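Local coordinates for protein xylulose kinase (PDB 2ITM) that phosphorylates D-xylulose to D-xylulose 5-phosphate with ATP, and accepts 1-deoxy-D-xylulose less efficiently, as a homodimeric sugar kinase of the FGGY family, at residues A[267-272]-A[380-385]; A[272-277]-A[285-290]. All coordinates share one frame; numbering follows the deposited sequence.

Contact 1: A[267-272]-A[380-385]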
ATOM      1  N   LEU A 267      -6.861  27.444 -28.861  1.00 41.81           N
ATOM      2  CA  LEU A 267      -7.903  26.761 -28.118  1.00 42.17           C
ATOM      3  C   LEU A 267      -7.818  27.053 -26.621  1.00 44.54           C
ATOM      4  O   LEU A 267      -6.777  26.874 -26.020  1.00 39.41           O
ATOM      5  CB  LEU A 267      -7.819  25.259 -28.357  1.00 42.23           C
ATOM      6  CG  LEU A 267      -8.330  24.753 -29.697  1.00 44.29           C
ATOM      7  CD1 LEU A 267      -8.141  23.280 -29.806  1.00 36.46           C
ATOM      8  CD2 LEU A 267      -9.787  25.107 -29.851  1.00 41.48           C
ATOM      9  N   SER A 268      -8.933  27.480 -26.055  1.00 55.71           N
ATOM     10  CA  SER A 268      -9.035  27.749 -24.626  1.00 56.63           C
ATOM     11  C   SER A 268     -10.090  26.870 -23.954  1.00 63.30           C
ATOM     12  O   SER A 268     -11.285  27.045 -24.164  1.00 62.92           O
ATOM     13  CB  SER A 268      -9.375  29.214 -24.402  1.00 63.64           C
ATOM     14  OG  SER A 268      -8.992  29.642 -23.114  1.00 55.73           O
ATOM     15  N   LYS A 269      -9.644  25.913 -23.157  1.00 60.41           N
ATOM     16  CA  LYS A 269     -10.503  25.276 -22.175  1.00 73.73           C
ATOM     17  C   LYS A 269      -9.757  25.154 -20.855  1.00 69.59           C
ATOM     18  O   LYS A 269      -9.246  24.094 -20.519  1.00 66.99           O
ATOM     19  CB  LYS A 269     -10.948  23.890 -22.660  1.00 84.49           C
ATOM     20  CG  LYS A 269     -12.294  23.436 -22.116  1.00 88.96           C
ATOM     21  CD  LYS A 269     -13.079  22.611 -23.132  1.00 82.38           C
ATOM     22  CE  LYS A 269     -12.630  21.154 -23.139  1.00 70.94           C
ATOM     23  NZ  LYS A 269     -13.436  20.264 -22.274  1.00 43.84           N
ATOM     24  N   PRO A 270      -9.702  26.253 -20.116  1.00 69.53           N
ATOM     25  CA  PRO A 270      -9.148  26.258 -18.766  1.00 80.90           C
ATOM     26  C   PRO A 270     -10.237  25.971 -17.730  1.00 91.09           C
ATOM     27  O   PRO A 270     -11.045  26.857 -17.450  1.00 92.27           O
ATOM     28  CB  PRO A 270      -8.674  27.699 -18.615  1.00 80.46           C
ATOM     29  CG  PRO A 270      -9.538  28.492 -19.573  1.00 74.38           C
ATOM     30  CD  PRO A 270     -10.318  27.546 -20.432  1.00 68.23           C
ATOM     31  N   GLU A 271     -10.250  24.763 -17.175  1.00 84.88           N
ATOM     32  CA  GLU A 271     -11.097  24.467 -16.037  1.00 82.24           C
ATOM     33  C   GLU A 271     -10.803  23.077 -15.515  1.00 85.85           C
ATOM     34  O   GLU A 271     -11.719  22.343 -15.144  1.00105.57           O
ATOM     35  CB  GLU A 271     -12.571  24.581 -16.425  1.00 88.23           C
ATOM     36  CG  GLU A 271     -12.920  25.840 -17.198  1.00 93.47           C
ATOM     37  CD  GLU A 271     -12.861  25.634 -18.697  1.00108.77           C
ATOM     38  OE1 GLU A 271     -12.570  24.501 -19.121  1.00 77.45           O
ATOM     39  OE2 GLU A 271     -13.103  26.600 -19.450  1.00 73.04           O
ATOM     40  N   SER A 272      -9.529  22.715 -15.489  1.00 69.99           N
ATOM     41  CA  SER A 272      -8.907  22.045 -16.616  1.00 60.97           C
ATOM     42  C   SER A 272      -7.458  22.009 -16.131  1.00 65.15           C
ATOM     43  O   SER A 272      -7.134  22.533 -15.083  1.00 79.57           O
ATOM     44  CB  SER A 272      -9.469  22.602 -17.924  1.00 70.56           C
ATOM     45  OG  SER A 272      -8.727  22.169 -19.045  1.00 56.95           O
ATOM     46  N   VAL A 380      -7.230  16.174 -23.235  1.00 32.31           N
ATOM     47  CA  VAL A 380      -6.685  17.062 -24.244  1.00 23.10           C
ATOM     48  C   VAL A 380      -7.528  17.082 -25.514  1.00 27.46           C
ATOM     49  O   VAL A 380      -7.798  18.130 -26.070  1.00 27.74           O
ATOM     50  CB  VAL A 380      -5.226  16.716 -24.537  1.00 34.75           C
ATOM     51  CG1 VAL A 380      -4.757  17.321 -25.824  1.00 35.30           C
ATOM     52  CG2 VAL A 380      -4.353  17.171 -23.390  1.00 41.91           C
ATOM     53  N   HIS A 381      -7.952  15.909 -25.956  1.00 25.76           N
ATOM     54  CA  HIS A 381      -8.736  15.795 -27.166  1.00 25.88           C
ATOM     55  C   HIS A 381     -10.071  16.510 -27.013  1.00 34.64           C
ATOM     56  O   HIS A 381     -10.530  17.169 -27.922  1.00 37.10           O
ATOM     57  CB  HIS A 381      -8.896  14.338 -27.568  1.00 28.76           C
ATOM     58  CG  HIS A 381      -7.601  13.669 -27.911  1.00 31.66           C
ATOM     59  ND1 HIS A 381      -7.463  12.304 -27.989  1.00 33.11           N
ATOM     60  CD2 HIS A 381      -6.383  14.183 -28.189  1.00 21.66           C
ATOM     61  CE1 HIS A 381      -6.219  12.006 -28.308  1.00 27.87           C
ATOM     62  NE2 HIS A 381      -5.543  13.129 -28.435  1.00 25.37           N
ATOM     63  N   ALA A 382     -10.657  16.405 -25.833  1.00 35.35           N
ATOM     64  CA  ALA A 382     -11.934  17.020 -25.547  1.00 35.00           C
ATOM     65  C   ALA A 382     -11.881  18.537 -25.695  1.00 39.81           C
ATOM     66  O   ALA A 382     -12.908  19.199 -25.762  1.00 25.89           O
ATOM     67  CB  ALA A 382     -12.387  16.634 -24.165  1.00 36.87           C
ATOM     68  N   CYS A 383     -10.665  19.071 -25.730  1.00 25.51           N
ATOM     69  CA  CYS A 383     -10.457  20.504 -25.812  1.00 32.83           C
ATOM     70  C   CYS A 383     -10.649  20.950 -27.252  1.00 35.57           C
ATOM     71  O   CYS A 383     -10.880  22.115 -27.520  1.00 34.90           O
ATOM     72  CB  CYS A 383      -9.065  20.890 -25.297  1.00 24.37           C
ATOM     73  SG  CYS A 383      -8.809  20.714 -23.524  1.00 28.49           S
ATOM     74  N   GLY A 384     -10.557  19.993 -28.168  1.00 41.86           N
ATOM     75  CA  GLY A 384     -10.705  20.238 -29.588  1.00 35.32           C
ATOM     76  C   GLY A 384      -9.536  19.756 -30.424  1.00 34.12           C
ATOM     77  O   GLY A 384      -9.276  20.294 -31.483  1.00 35.79           O
ATOM     78  N   ILE A 385      -8.828  18.744 -29.947  1.00 28.35           N
ATOM     79  CA  ILE A 385      -7.748  18.136 -30.708  1.00 38.26           C
ATOM     80  C   ILE A 385      -8.185  16.795 -31.268  1.00 36.77           C
ATOM     81  O   ILE A 385      -8.751  15.983 -30.559  1.00 49.09           O
ATOM     82  CB  ILE A 385      -6.497  17.950 -29.823  1.00 40.40           C
ATOM     83  CG1 ILE A 385      -6.052  19.279 -29.222  1.00 39.86           C
ATOM     84  CG2 ILE A 385      -5.375  17.321 -30.608  1.00 34.57           C
ATOM     85  CD1 ILE A 385      -5.091  20.036 -30.062  1.00 38.00           C
TER
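Leu267 and Lys269 reach from the loop between strands 257-262 and 275-278 to the turn after the C-terminal end of helix 358-381, within the C-terminal FGGY domain and away from the sugar site. Leu267 makes the inner half of the contact. Its CG lies anti to the carbonyl carbon (chi1 -76°), and the CD1 methyl beyond it meets backbone atoms. CD1 is 3.6 Å from Gly384 O and 3.8 Å from Cys383 O. The other methyl, CD2, also meets Cys383 O, at 3.9 Å. Gly384 leaves helical geometry with positive phi (125°). A side chain on it would point at Leu267 CD1 and press on the carbonyl before it, so a residue without CB suits this place. The turn is held from within, because His381 O accepts both Gly384 N and Ile385 N from the same face of its plane. Ile385 lies deeper and only grazes Leu267, with 4.5 Å between the two CD1 atoms.

Lys269 makes the outer half, in an exposed position. Its bent chain lays the contact on carbon. CE sits 3.3 Å from Ala382 O and 3.5 Å from Cys383 CA. The thiol SG of Cys383 lies 3.9 Å from both CB and CE of Lys269. NZ stays 3.7 Å from Ala382 O, and no hydrogen bond or salt bridge joins the two segments. Leucine methyls and a lysine methylene lie against carbonyl oxygens, and a thiol against lysine methylenes, which implies a join by shape, with the lysine end probably the more mobile.

Contact 2: A[272-277]-A[285-290]. With XUL (D-xylulose), chain C.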
ATOM      1  N   SER A 272      -9.529  22.715 -15.489  1.00 69.99           N
ATOM      2  CA  SER A 272      -8.907  22.045 -16.616  1.00 60.97           C
ATOM      3  C   SER A 272      -7.458  22.009 -16.131  1.00 65.15           C
ATOM      4  O   SER A 272      -7.134  22.533 -15.083  1.00 79.57           O
ATOM      5  CB  SER A 272      -9.469  22.602 -17.924  1.00 70.56           C
ATOM      6  OG  SER A 272      -8.727  22.169 -19.045  1.00 56.95           O
ATOM      7  N   ALA A 273      -6.600  21.386 -16.921  1.00 59.86           N
ATOM      8  CA  ALA A 273      -5.286  20.939 -16.493  1.00 63.77           C
ATOM      9  C   ALA A 273      -4.697  20.698 -17.876  1.00 62.91           C
ATOM     10  O   ALA A 273      -3.652  20.077 -18.022  1.00 52.88           O
ATOM     11  CB  ALA A 273      -4.833  19.863 -15.537  1.00 66.21           C
ATOM     12  N   VAL A 274      -5.381  21.191 -18.895  1.00 30.24           N
ATOM     13  CA  VAL A 274      -4.738  21.347 -20.169  1.00 32.23           C
ATOM     14  C   VAL A 274      -4.215  22.755 -20.343  1.00 26.42           C
ATOM     15  O   VAL A 274      -4.920  23.725 -20.140  1.00 37.11           O
ATOM     16  CB  VAL A 274      -5.650  20.936 -21.313  1.00 35.34           C
ATOM     17  CG1 VAL A 274      -4.941  21.079 -22.615  1.00 43.22           C
ATOM     18  CG2 VAL A 274      -6.081  19.528 -21.130  1.00 35.53           C
ATOM     19  N   HIS A 275      -2.961  22.862 -20.717  1.00 25.94           N
ATOM     20  CA  HIS A 275      -2.390  24.155 -21.000  1.00 32.59           C
ATOM     21  C   HIS A 275      -2.372  24.515 -22.468  1.00 34.52           C
ATOM     22  O   HIS A 275      -2.196  23.670 -23.320  1.00 30.06           O
ATOM     23  CB  HIS A 275      -1.027  24.279 -20.369  1.00 32.63           C
ATOM     24  CG  HIS A 275      -1.079  24.276 -18.883  1.00 38.69           C
ATOM     25  ND1 HIS A 275      -0.332  23.421 -18.112  1.00 44.03           N
ATOM     26  CD2 HIS A 275      -1.836  24.994 -18.029  1.00 37.54           C
ATOM     27  CE1 HIS A 275      -0.604  23.631 -16.843  1.00 41.20           C
ATOM     28  NE2 HIS A 275      -1.517  24.579 -16.764  1.00 57.40           N
ATOM     29  N   SER A 276      -2.589  25.794 -22.728  1.00 28.83           N
ATOM     30  CA  SER A 276      -2.640  26.308 -24.074  1.00 24.92           C
ATOM     31  C   SER A 276      -1.645  27.444 -24.250  1.00 34.27           C
ATOM     32  O   SER A 276      -1.702  28.447 -23.556  1.00 26.77           O
ATOM     33  CB  SER A 276      -4.058  26.756 -24.423  1.00 36.92           C
ATOM     34  OG  SER A 276      -4.134  27.282 -25.724  1.00 30.25           O
ATOM     35  N   PHE A 277      -0.720  27.255 -25.167  1.00 22.65           N
ATOM     36  CA  PHE A 277       0.311  28.230 -25.461  1.00 19.18           C
ATOM     37  C   PHE A 277       0.484  28.468 -26.943  1.00 21.82           C
ATOM     38  O   PHE A 277      -0.003  27.704 -27.767  1.00 29.79           O
ATOM     39  CB  PHE A 277       1.644  27.782 -24.878  1.00 27.68           C
ATOM     40  CG  PHE A 277       1.636  27.560 -23.412  1.00 16.04           C
ATOM     41  CD1 PHE A 277       2.032  26.357 -22.883  1.00 17.19           C
ATOM     42  CD2 PHE A 277       1.258  28.564 -22.555  1.00 28.18           C
ATOM     43  CE1 PHE A 277       2.033  26.153 -21.541  1.00 16.99           C
ATOM     44  CE2 PHE A 277       1.268  28.368 -21.206  1.00 24.73           C
ATOM     45  CZ  PHE A 277       1.661  27.166 -20.695  1.00 25.65           C
ATOM     46  N   TRP A 285      -0.098  27.130 -32.677  1.00 29.60           N
ATOM     47  CA  TRP A 285      -0.520  27.084 -31.287  1.00 24.29           C
ATOM     48  C   TRP A 285      -0.586  25.620 -30.850  1.00 23.08           C
ATOM     49  O   TRP A 285      -0.685  24.735 -31.674  1.00 29.55           O
ATOM     50  CB  TRP A 285      -1.913  27.687 -31.157  1.00 36.74           C
ATOM     51  CG  TRP A 285      -1.969  29.151 -31.084  1.00 17.29           C
ATOM     52  CD1 TRP A 285      -1.841  29.903 -29.982  1.00 24.62           C
ATOM     53  CD2 TRP A 285      -2.202  30.049 -32.159  1.00 26.05           C
ATOM     54  NE1 TRP A 285      -1.971  31.231 -30.291  1.00 34.91           N
ATOM     55  CE2 TRP A 285      -2.191  31.343 -31.633  1.00 34.58           C
ATOM     56  CE3 TRP A 285      -2.417  29.890 -33.524  1.00 21.64           C
ATOM     57  CZ2 TRP A 285      -2.384  32.460 -32.415  1.00 31.81           C
ATOM     58  CZ3 TRP A 285      -2.609  30.994 -34.293  1.00 42.00           C
ATOM     59  CH2 TRP A 285      -2.595  32.266 -33.742  1.00 40.89           C
ATOM     60  N   HIS A 286      -0.563  25.376 -29.549  1.00 25.36           N
ATOM     61  CA  HIS A 286      -0.571  24.021 -29.019  1.00 29.37           C
ATOM     62  C   HIS A 286      -1.191  23.863 -27.643  1.00 29.22           C
ATOM     63  O   HIS A 286      -1.259  24.801 -26.859  1.00 32.79           O
ATOM     64  CB  HIS A 286       0.821  23.392 -29.042  1.00 32.86           C
ATOM     65  CG  HIS A 286       1.673  23.738 -27.863  1.00 26.54           C
ATOM     66  ND1 HIS A 286       2.592  24.758 -27.885  1.00 25.18           N
ATOM     67  CD2 HIS A 286       1.759  23.187 -26.632  1.00 21.03           C
ATOM     68  CE1 HIS A 286       3.202  24.824 -26.718  1.00 35.03           C
ATOM     69  NE2 HIS A 286       2.712  23.881 -25.941  1.00 29.33           N
ATOM     70  N   LEU A 287      -1.643  22.653 -27.368  1.00 28.13           N
ATOM     71  CA  LEU A 287      -2.054  22.263 -26.040  1.00 36.16           C
ATOM     72  C   LEU A 287      -0.978  21.374 -25.460  1.00 26.54           C
ATOM     73  O   LEU A 287      -0.247  20.724 -26.182  1.00 26.37           O
ATOM     74  CB  LEU A 287      -3.378  21.507 -26.086  1.00 35.57           C
ATOM     75  CG  LEU A 287      -4.666  22.290 -25.897  1.00 40.20           C
ATOM     76  CD1 LEU A 287      -4.571  23.635 -26.499  1.00 41.11           C
ATOM     77  CD2 LEU A 287      -5.821  21.545 -26.478  1.00 38.57           C
ATOM     78  N   MET A 288      -0.889  21.353 -24.146  1.00 33.27           N
ATOM     79  CA  MET A 288      -0.024  20.402 -23.481  1.00 38.17           C
ATOM     80  C   MET A 288      -0.513  20.004 -22.098  1.00 23.32           C
ATOM     81  O   MET A 288      -1.226  20.747 -21.440  1.00 24.35           O
ATOM     82  CB  MET A 288       1.435  20.874 -23.482  1.00 30.43           C
ATOM     83  CG  MET A 288       1.898  21.568 -22.234  1.00 55.95           C
ATOM     84  SD  MET A 288       2.132  20.441 -20.861  1.00 66.84           S
ATOM     85  CE  MET A 288       3.776  20.852 -20.353  1.00 46.16           C
ATOM     86  N   SER A 289      -0.131  18.807 -21.689  1.00 24.49           N
ATOM     87  CA  SER A 289      -0.457  18.304 -20.379  1.00 25.91           C
ATOM     88  C   SER A 289       0.679  17.458 -19.858  1.00 30.90           C
ATOM     89  O   SER A 289       1.204  16.617 -20.568  1.00 23.59           O
ATOM     90  CB  SER A 289      -1.741  17.492 -20.432  1.00 28.57           C
ATOM     91  OG  SER A 289      -2.092  17.039 -19.158  1.00 41.85           O
ATOM     92  N   VAL A 290       1.058  17.696 -18.616  1.00 25.71           N
ATOM     93  CA  VAL A 290       1.982  16.816 -17.946  1.00 38.19           C
ATOM     94  C   VAL A 290       1.376  15.427 -17.847  1.00 23.11           C
ATOM     95  O   VAL A 290       0.209  15.270 -17.543  1.00 37.77           O
ATOM     96  CB  VAL A 290       2.419  17.336 -16.584  1.00 26.12           C
ATOM     97  CG1 VAL A 290       3.400  16.402 -15.954  1.00 33.14           C
ATOM     98  CG2 VAL A 290       3.042  18.682 -16.725  1.00 33.00           C
TER
HETATM   99  C1  XUL C4930       5.192  23.507 -17.907  1.00 94.04           C
HETATM  100  C2  XUL C4930       6.132  22.417 -18.392  1.00101.84           C
HETATM  101  C3  XUL C4930       7.475  22.812 -18.896  1.00 47.09           C
HETATM  102  C4  XUL C4930       8.457  22.248 -17.904  1.00 57.13           C
HETATM  103  C5  XUL C4930       9.831  22.878 -18.008  1.00 32.58           C
HETATM  104  O1  XUL C4930       4.481  24.074 -18.977  1.00 49.32           O
HETATM  105  O2  XUL C4930       6.006  21.118 -17.858  1.00 96.61           O
HETATM  106  O3  XUL C4930       7.533  24.205 -18.792  1.00101.39           O
HETATM  107  O4  XUL C4930       7.896  22.530 -16.652  1.00 93.06           O
HETATM  108  O5  XUL C4930       9.799  23.870 -18.984  1.00 37.74           O
HETATM  109  O   HOH W   1      -0.679  19.574 -17.361  1.00 41.03           O
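His275 to Phe277 pair antiparallel with His286 to Met288, and the short strand axes come within 4.7 Å at 149°. His275 and Met288 bond to each other through both N and O, each bond 2.8 Å from N to O. Phe277 and His286 form the same kind of pair, with both N-to-O distances 3.0 Å, while Ser276 and Leu287 form the non-hydrogen-bonded pair between them. A water extends the join, taking a bond from Val290 N and giving one to Ala273 O.

On the face of Ser276 and Leu287, the Leu287 side chain crosses that of Val274 obliquely, with CG 3.5 Å from Val274 CG1. Its CD1 lies 3.8 Å from both CB and OG of Ser276. The hydroxyl of Ser276 is hydrogen-bonded to Leu267 O. An alanine at Leu287 would probably open a gap beside Val274 CG1 and leave Ser276 without the methyl CD1 at its side.

The other face carries His275, Phe277, His286 and Met288. The His286 ring brings NE2 to the edge of the Phe277 ring, 4.0 Å from CD1. The ring planes stand at 64°, and His286 also stacks on Phe260. The Met288 chain bends at chi2 and chi3, and its CE lies 3.4 Å from both O2 and C2 of D-xylulose. The CE1 corner of Phe277 is 4.1 Å from O1 of the sugar. Met77, His78 and Asp233 hydrogen-bond the sugar. This is a beta hairpin at the edge of the C-terminal FGGY domain sheet, with Met288 forming part of the D-xylulose pocket and Phe277 close by.

Overall arrangement
After strand 257-262 the chain enters the loop of 267-272, the first side of contact 1. It runs on through Ser272, which both contacts share, into strand 275-278. A short connection brings it back as strand 285-291, and contact 2 closes this small hairpin loop. The chain then makes a long excursion of helices and strands. It returns at the end of helix 358-381, where contact 1 closes the large loop. Contact 2 is thus nested inside contact 1. Their centres are 7 Å apart. Leu287 packs on Cys383 and Ile385, and Val274 on Val380, so helix, loop and sheet edge are tied together within the C-terminal domain.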